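Local coordinates for protein 7,8-dihydro-6-hydroxymethylpterin pyrophosphokinase-dihydropteroate synthase (Plasmodium falciparum, PDB 6JWS) that probably makes (7,8-dihydropterin-6-yl)methyl diphosphate with ATP and then condenses it with 4-aminobenzoate to 7,8-dihydropteroate, two steps of folate biosynthesis, at residues 357-360 and 361-365; 535-538 and 539-543; 544-547 and 548-551. The protein carries 1 engineered substitution. One frame throughout, in Å; residues are numbered along the deposited sequence.

How the contacts relate
Following the chain from its N terminus, contact 1 (357-365) comes first, at the C-terminal end of helix 349-364, whose chain runs on to strand 372-377 of the six-stranded antiparallel sheet. Contacts 2 and 3 come later, within the parallel-stranded barrel. Contact 2 (535-543) contains two successive 3-10 turns in the loop that leaves strand 525-529, and contact 3 (544-551) takes over from it, bringing the same loop into helix 547-564. Each contact closes only short local turns, and the three stand in series, none enclosing or crossing another. Centres of contacts 2 and 3 are about 15 Å apart, whereas contact 1 lies about 49 Å and about 35 Å from them, centre to centre.

Contact 1: residues 357-360 and 361-365; sequences VSRM and KEQYN
The ring of Tyr364 is approached obliquely by the thioether of Met360, one helical turn earlier. SD lies 5.2 Å from the ring centroid and 46° off the ring normal, a Met-aromatic contact, while the methyl CE of Met360 reaches CB of Tyr364 at 3.9 Å. Bends at chi2 and chi3 fold the end of the methionine back to the tyrosine. Two other flat groups, the guanidinium of Arg359 and the amide of Gln363, are 23° apart in plane on side chains that run alongside each other in the same direction. The touching is done by the stem rather than the charged end, with Arg359 CG 3.7 Å from Gln363 OE1. The carboxylate of Glu362 instead lies back along its own turn, its CD 3.4 Å from Ser358 O, and the guanidinium of Arg359 does not touch it.

Underneath, the backbone bonds are those of an alpha helix. Lys361 N, Glu362 N and Gln363 N donate to the carbonyl oxygens of Val357, Ser358 and Arg359, with 2.8 Å from Glu362 N to Ser358 O. Tyr364 N reaches Met360 O at 3.2 Å from above the carbonyl plane, and a weak bond from Asn365 N to Lys361 O follows as the helix runs out. Met360 also shares a backbone hydrogen bond with Ile366, and its side chain rests on that residue, while Val357 rests on Ile368. Asn365 turns the chain out of the helix. This is a helix C-terminus followed by a residue in the left-handed helical conformation (Asn365, positive phi), here at the exposed tip of helix 349-364, from which the chain turns toward strand 372-377 of the antiparallel sheet.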
loop_
_atom_site.group_PDB
_atom_site.type_symbol
_atom_site.label_atom_id
_atom_site.label_comp_id
_atom_site.label_asym_id
_atom_site.label_seq_id
_atom_site.Cartn_x
_atom_site.Cartn_y
_atom_site.Cartn_z
ATOM N N VAL B 357 -20.370 -19.812 4.256
ATOM C CA VAL B 357 -19.348 -18.837 4.591
ATOM C C VAL B 357 -19.873 -17.937 5.707
ATOM O O VAL B 357 -19.176 -17.701 6.693
ATOM C CB VAL B 357 -18.905 -18.000 3.368
ATOM C CG1 VAL B 357 -18.006 -16.831 3.780
ATOM C CG2 VAL B 357 -18.227 -18.854 2.305
ATOM N N SER B 358 -21.090 -17.420 5.531
ATOM C CA SER B 358 -21.568 -16.403 6.450
ATOM C C SER B 358 -21.973 -17.018 7.794
ATOM O O SER B 358 -21.774 -16.406 8.839
ATOM C CB SER B 358 -22.623 -15.531 5.832
ATOM O OG SER B 358 -23.801 -16.263 5.625
ATOM N N ARG B 359 -22.437 -18.269 7.781
ATOM C CA ARG B 359 -22.713 -18.954 9.031
ATOM C C ARG B 359 -21.429 -19.314 9.779
ATOM O O ARG B 359 -21.424 -19.282 11.002
ATOM C CB ARG B 359 -23.662 -20.134 8.812
ATOM C CG ARG B 359 -25.117 -19.744 9.007
ATOM C CD ARG B 359 -26.063 -20.211 7.933
ATOM N NE ARG B 359 -26.001 -21.646 7.742
ATOM C CZ ARG B 359 -26.996 -22.382 7.245
ATOM N NH1 ARG B 359 -28.146 -21.815 6.908
ATOM N NH2 ARG B 359 -26.836 -23.684 7.086
ATOM N N MET B 360 -20.341 -19.665 9.076
ATOM C CA MET B 360 -19.099 -19.898 9.804
ATOM C C MET B 360 -18.652 -18.606 10.494
ATOM O O MET B 360 -18.147 -18.642 11.614
ATOM C CB MET B 360 -17.963 -20.434 8.922
ATOM C CG MET B 360 -18.135 -21.889 8.520
ATOM S SD MET B 360 -17.746 -23.134 9.804
ATOM C CE MET B 360 -16.559 -22.242 10.795
ATOM N N LYS B 361 -18.864 -17.470 9.824
ATOM C CA LYS B 361 -18.571 -16.169 10.397
ATOM C C LYS B 361 -19.450 -15.907 11.624
ATOM O O LYS B 361 -18.920 -15.664 12.702
ATOM C CB LYS B 361 -18.719 -15.063 9.346
ATOM C CG LYS B 361 -18.233 -13.687 9.779
ATOM C CD LYS B 361 -16.841 -13.720 10.372
ATOM C CE LYS B 361 -16.231 -12.341 10.535
ATOM N NZ LYS B 361 -14.948 -12.403 11.271
ATOM N N GLU B 362 -20.776 -15.956 11.448
ATOM C CA GLU B 362 -21.742 -15.520 12.444
ATOM C C GLU B 362 -21.744 -16.450 13.655
ATOM O O GLU B 362 -21.830 -15.980 14.783
ATOM C CB GLU B 362 -23.153 -15.461 11.853
ATOM C CG GLU B 362 -23.354 -14.341 10.848
ATOM C CD GLU B 362 -24.431 -14.553 9.791
ATOM O OE1 GLU B 362 -24.974 -15.689 9.690
ATOM O OE2 GLU B 362 -24.724 -13.580 9.050
ATOM N N GLN B 363 -21.631 -17.760 13.413
ATOM C CA GLN B 363 -21.894 -18.760 14.435
ATOM C C GLN B 363 -20.613 -19.196 15.142
ATOM O O GLN B 363 -20.633 -19.471 16.338
ATOM C CB GLN B 363 -22.696 -19.933 13.862
ATOM C CG GLN B 363 -24.114 -19.539 13.456
ATOM C CD GLN B 363 -25.036 -20.703 13.170
ATOM O OE1 GLN B 363 -26.058 -20.555 12.498
ATOM N NE2 GLN B 363 -24.688 -21.878 13.668
ATOM N N TYR B 364 -19.495 -19.275 14.416
ATOM C CA TYR B 364 -18.289 -19.827 15.015
ATOM C C TYR B 364 -17.159 -18.809 15.002
ATOM O O TYR B 364 -16.071 -19.110 15.472
ATOM C CB TYR B 364 -17.831 -21.089 14.290
ATOM C CG TYR B 364 -18.713 -22.296 14.475
ATOM C CD1 TYR B 364 -18.544 -23.154 15.555
ATOM C CD2 TYR B 364 -19.696 -22.607 13.547
ATOM C CE1 TYR B 364 -19.339 -24.280 15.712
ATOM C CE2 TYR B 364 -20.510 -23.721 13.696
ATOM C CZ TYR B 364 -20.325 -24.563 14.780
ATOM O OH TYR B 364 -21.112 -25.668 14.921
ATOM N N ASN B 365 -17.421 -17.616 14.455
ATOM C CA ASN B 365 -16.409 -16.578 14.333
ATOM C C ASN B 365 -15.180 -17.079 13.564
ATOM O O ASN B 365 -14.041 -16.802 13.945
ATOM C CB ASN B 365 -16.051 -15.982 15.698
ATOM C CG ASN B 365 -15.275 -14.685 15.573
ATOM O OD1 ASN B 365 -15.702 -13.749 14.895
ATOM N ND2 ASN B 365 -14.122 -14.624 16.219
#

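Contact 2: residues 535-538 and 539-543; sequences PHTM and DKLTN
Thr537 and Met538 meet Lys540 and Leu541 through two consecutive 3-10 turns, a local contact in the loop that follows strand 525-529 of the TIM barrel and precedes helix 547-564. Both turns are closed by i+3 to i backbone bonds. Lys540 N donates to Thr537 O at 3.0 Å, and Leu541 N to Met538 O at 3.0 Å; the second donor stands well above the carbonyl plane, 60° out of it.

Two waters fasten the segment leading into the turns. One receives Asp539 N at 3.2 Å and donates to Pro535 O; the other donates to His536 O and takes a weak bond from the same Asp539 N. The preceding Asn534 contributes too, its OD1 accepting the backbone N-H groups of His536 and Thr537.

Met538 is buried, and its side chain passes beside that of Asp539, both pointing the same way. It is extended beyond CG, and its side chain comes within about 4 Å of the bound pteroic acid, so the turn forms part of the surroundings of the pterin site. The carboxylate of Asp539 is engaged beyond the turn, with OD2 in a salt bridge to Arg610. Farther along, Arg532 NH1 holds the carbonyl oxygens of Leu541 and Asn543, tying the end of the second turn and the residues after it to the beginning of the same loop.

Leu541 folds back over the first turn. Thr537 OG1, set between backbone N and carbonyl carbon (chi1 63°), hydrogen-bonds outside the two segments; Leu541 CD1 makes only a van der Waals approach to it at 3.9 Å, and Leu541 CG lies 3.5 Å from Thr537 O.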
loop_
_atom_site.group_PDB
_atom_site.type_symbol
_atom_site.label_atom_id
_atom_site.label_comp_id
_atom_site.label_asym_id
_atom_site.label_seq_id
_atom_site.Cartn_x
_atom_site.Cartn_y
_atom_site.Cartn_z
ATOM N N PRO B 535 -0.683 -3.505 -33.961
ATOM C CA PRO B 535 0.181 -2.371 -33.611
ATOM C C PRO B 535 -0.169 -1.064 -34.328
ATOM O O PRO B 535 -0.037 0.013 -33.751
ATOM C CB PRO B 535 1.615 -2.871 -33.915
ATOM C CG PRO B 535 1.498 -4.404 -33.835
ATOM C CD PRO B 535 0.085 -4.724 -34.294
ATOM N N HIS B 536 -0.660 -1.145 -35.566
ATOM C CA HIS B 536 -0.923 0.084 -36.304
ATOM C C HIS B 536 -2.307 0.671 -36.007
ATOM O O HIS B 536 -2.487 1.874 -36.179
ATOM C CB HIS B 536 -0.614 -0.083 -37.805
ATOM C CG HIS B 536 0.820 -0.441 -38.012
ATOM N ND1 HIS B 536 1.844 0.497 -37.913
ATOM C CD2 HIS B 536 1.416 -1.639 -38.216
ATOM C CE1 HIS B 536 3.003 -0.105 -38.089
ATOM N NE2 HIS B 536 2.768 -1.418 -38.278
ATOM N N THR B 537 -3.275 -0.156 -35.592
ATOM C CA THR B 537 -4.646 0.322 -35.474
ATOM C C THR B 537 -5.073 0.517 -34.021
ATOM O O THR B 537 -5.995 1.277 -33.769
ATOM C CB THR B 537 -5.665 -0.564 -36.216
ATOM O OG1 THR B 537 -5.639 -1.855 -35.600
ATOM C CG2 THR B 537 -5.415 -0.650 -37.710
ATOM N N MET B 538 -4.428 -0.173 -33.080
ATOM C CA MET B 538 -5.007 -0.353 -31.754
ATOM C C MET B 538 -5.221 0.973 -31.022
ATOM O O MET B 538 -6.172 1.086 -30.243
ATOM C CB MET B 538 -4.182 -1.314 -30.890
ATOM C CG MET B 538 -2.744 -0.874 -30.646
ATOM S SD MET B 538 -1.883 -2.122 -29.653
ATOM C CE MET B 538 -0.350 -1.247 -29.317
ATOM N N ASP B 539 -4.374 1.975 -31.285
ATOM C CA ASP B 539 -4.438 3.232 -30.547
ATOM C C ASP B 539 -5.718 3.995 -30.865
ATOM O O ASP B 539 -6.069 4.946 -30.163
ATOM C CB ASP B 539 -3.225 4.145 -30.799
ATOM C CG ASP B 539 -1.911 3.717 -30.138
ATOM O OD1 ASP B 539 -1.942 2.949 -29.114
ATOM O OD2 ASP B 539 -0.845 4.145 -30.661
ATOM N N LYS B 540 -6.431 3.605 -31.919
ATOM C CA LYS B 540 -7.671 4.318 -32.201
ATOM C C LYS B 540 -8.889 3.472 -31.848
ATOM O O LYS B 540 -10.002 3.878 -32.136
ATOM C CB LYS B 540 -7.728 4.778 -33.666
ATOM C CG LYS B 540 -6.911 6.027 -33.967
ATOM C CD LYS B 540 -6.506 6.160 -35.418
ATOM C CE LYS B 540 -5.628 7.374 -35.659
ATOM N NZ LYS B 540 -5.413 7.611 -37.108
ATOM N N LEU B 541 -8.690 2.313 -31.212
ATOM C CA LEU B 541 -9.804 1.408 -30.975
ATOM C C LEU B 541 -10.199 1.456 -29.507
ATOM O O LEU B 541 -10.226 0.436 -28.819
ATOM C CB LEU B 541 -9.424 0.001 -31.446
ATOM C CG LEU B 541 -9.051 -0.107 -32.924
ATOM C CD1 LEU B 541 -8.745 -1.549 -33.273
ATOM C CD2 LEU B 541 -10.176 0.458 -33.813
ATOM N N THR B 542 -10.631 2.639 -29.089
ATOM C CA THR B 542 -10.531 3.085 -27.713
ATOM C C THR B 542 -11.900 3.356 -27.080
ATOM O O THR B 542 -11.982 3.740 -25.897
ATOM C CB THR B 542 -9.540 4.252 -27.743
ATOM O OG1 THR B 542 -8.390 3.732 -27.087
ATOM C CG2 THR B 542 -10.051 5.556 -27.191
ATOM N N ASN B 543 -12.971 3.084 -27.830
ATOM C CA ASN B 543 -14.312 3.311 -27.304
ATOM C C ASN B 543 -14.844 2.064 -26.595
ATOM O O ASN B 543 -15.021 1.014 -27.196
ATOM C CB ASN B 543 -15.287 3.818 -28.373
ATOM C CG ASN B 543 -14.819 5.069 -29.088
ATOM O OD1 ASN B 543 -14.152 5.917 -28.493
ATOM N ND2 ASN B 543 -15.173 5.209 -30.366
HETATM O O HOH W 1 -1.664 1.959 -33.024
HETATM O O HOH W 2 -3.598 3.519 -34.061
#

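Contact 3: residues 544-547 and 548-551; sequences YDNL and VYDI
Polar bonds between Asn546 and Asp550 begin helix 547-564, where Asn546 is the N-cap. The two residues are joined twice: Asn546 N donates to Asp550 OD2 at 2.7 Å, nearly straight at 172° but from above the carboxylate plane, and Asp550 N returns to Asn546 O at 2.7 Å. With CG anti to its carbonyl carbon (chi1 -65°), Asp550 reaches back over the start of the helix. The next bond, Ile551 N to Leu547 O, is weak.

Water extends the network. One molecule links Asp545 N to Asp550 OD2, a second donates to both Asp545 OD2 and Asp550 OD1, and a third bridges Asn546 OD1 and Val548 N, so the cap side chain serves the helix end through solvent.

Among flat groups, Asn546 OD1 lies at the edge of the Tyr549 ring, 3.6 Å from its CD2, the amide 80° from the ring plane. Leu547 CD1 lies over one face of the Tyr544 ring, toward its rim; this ring also makes a cation-pi contact with Arg532, and its OH bonds to Ala581 O.

Apolar packing lies beneath: Leu547 CD1 meets Ile551 CD1 at 3.7 Å, the two side chains running alongside each other and resting against helix 584-592.

Asp550 OD2 thus takes a backbone N-H and a water at the N-terminal end of a helix, a setting likely to favour its anionic form, while the shared water may ease the nearness of Asp545.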
loop_
_atom_site.group_PDB
_atom_site.type_symbol
_atom_site.label_atom_id
_atom_site.label_comp_id
_atom_site.label_asym_id
_atom_site.label_seq_id
_atom_site.Cartn_x
_atom_site.Cartn_y
_atom_site.Cartn_z
ATOM N N TYR B 544 -15.155 2.209 -25.312
ATOM C CA TYR B 544 -15.662 1.100 -24.539
ATOM C C TYR B 544 -16.972 1.531 -23.894
ATOM O O TYR B 544 -17.062 2.616 -23.330
ATOM C CB TYR B 544 -14.653 0.700 -23.457
ATOM C CG TYR B 544 -13.398 0.060 -23.987
ATOM C CD1 TYR B 544 -12.307 0.838 -24.371
ATOM C CD2 TYR B 544 -13.312 -1.331 -24.120
ATOM C CE1 TYR B 544 -11.160 0.248 -24.883
ATOM C CE2 TYR B 544 -12.170 -1.933 -24.632
ATOM C CZ TYR B 544 -11.095 -1.137 -25.003
ATOM O OH TYR B 544 -9.977 -1.726 -25.517
ATOM N N ASP B 545 -17.968 0.662 -23.940
ATOM C CA ASP B 545 -19.181 0.902 -23.186
ATOM C C ASP B 545 -18.887 0.957 -21.674
ATOM O O ASP B 545 -19.266 1.894 -20.995
ATOM C CB ASP B 545 -20.234 -0.141 -23.549
ATOM C CG ASP B 545 -21.510 0.103 -22.780
ATOM O OD1 ASP B 545 -21.941 1.283 -22.712
ATOM O OD2 ASP B 545 -22.039 -0.870 -22.214
ATOM N N ASN B 546 -18.196 -0.049 -21.141
ATOM C CA ASN B 546 -17.789 -0.045 -19.747
ATOM C C ASN B 546 -16.385 -0.636 -19.660
ATOM O O ASN B 546 -16.237 -1.846 -19.587
ATOM C CB ASN B 546 -18.777 -0.855 -18.903
ATOM C CG ASN B 546 -18.526 -0.693 -17.420
ATOM O OD1 ASN B 546 -17.394 -0.439 -16.991
ATOM N ND2 ASN B 546 -19.575 -0.839 -16.626
ATOM N N LEU B 547 -15.356 0.207 -19.708
ATOM C CA LEU B 547 -13.992 -0.257 -19.913
ATOM C C LEU B 547 -13.656 -1.430 -18.988
ATOM O O LEU B 547 -13.212 -2.489 -19.434
ATOM C CB LEU B 547 -13.034 0.928 -19.717
ATOM C CG LEU B 547 -11.557 0.563 -19.509
ATOM C CD1 LEU B 547 -10.866 0.311 -20.853
ATOM C CD2 LEU B 547 -10.844 1.673 -18.759
ATOM N N VAL B 548 -13.899 -1.260 -17.687
ATOM C CA VAL B 548 -13.399 -2.211 -16.724
ATOM C C VAL B 548 -14.080 -3.567 -16.887
ATOM O O VAL B 548 -13.418 -4.612 -16.876
ATOM C CB VAL B 548 -13.450 -1.632 -15.296
ATOM C CG1 VAL B 548 -13.330 -2.735 -14.251
ATOM C CG2 VAL B 548 -12.329 -0.598 -15.123
ATOM N N TYR B 549 -15.407 -3.533 -17.035
ATOM C CA TYR B 549 -16.223 -4.738 -17.057
ATOM C C TYR B 549 -16.264 -5.392 -18.440
ATOM O O TYR B 549 -16.376 -6.624 -18.523
ATOM C CB TYR B 549 -17.577 -4.467 -16.390
ATOM C CG TYR B 549 -17.397 -4.246 -14.906
ATOM C CD1 TYR B 549 -17.238 -5.326 -14.045
ATOM C CD2 TYR B 549 -17.289 -2.967 -14.386
ATOM C CE1 TYR B 549 -17.021 -5.130 -12.690
ATOM C CE2 TYR B 549 -17.072 -2.755 -13.031
ATOM C CZ TYR B 549 -16.938 -3.842 -12.187
ATOM O OH TYR B 549 -16.739 -3.649 -10.847
ATOM N N ASP B 550 -16.133 -4.592 -19.508
ATOM C CA ASP B 550 -16.061 -5.157 -20.853
ATOM C C ASP B 550 -14.862 -6.108 -20.976
ATOM O O ASP B 550 -15.010 -7.227 -21.468
ATOM C CB ASP B 550 -16.037 -4.068 -21.936
ATOM C CG ASP B 550 -17.328 -3.248 -22.016
ATOM O OD1 ASP B 550 -18.368 -3.701 -21.441
ATOM O OD2 ASP B 550 -17.289 -2.142 -22.628
ATOM N N ILE B 551 -13.691 -5.669 -20.479
ATOM C CA ILE B 551 -12.454 -6.437 -20.553
ATOM C C ILE B 551 -12.541 -7.673 -19.654
ATOM O O ILE B 551 -12.290 -8.781 -20.112
ATOM C CB ILE B 551 -11.245 -5.514 -20.278
ATOM C CG1 ILE B 551 -10.975 -4.595 -21.483
ATOM C CG2 ILE B 551 -10.011 -6.301 -19.880
ATOM C CD1 ILE B 551 -10.233 -3.332 -21.131
HETATM O O HOH W 3 -16.974 -1.779 -25.253
HETATM O O HOH W 4 -21.181 -3.086 -21.154
HETATM O O HOH W 5 -15.390 1.097 -16.445
#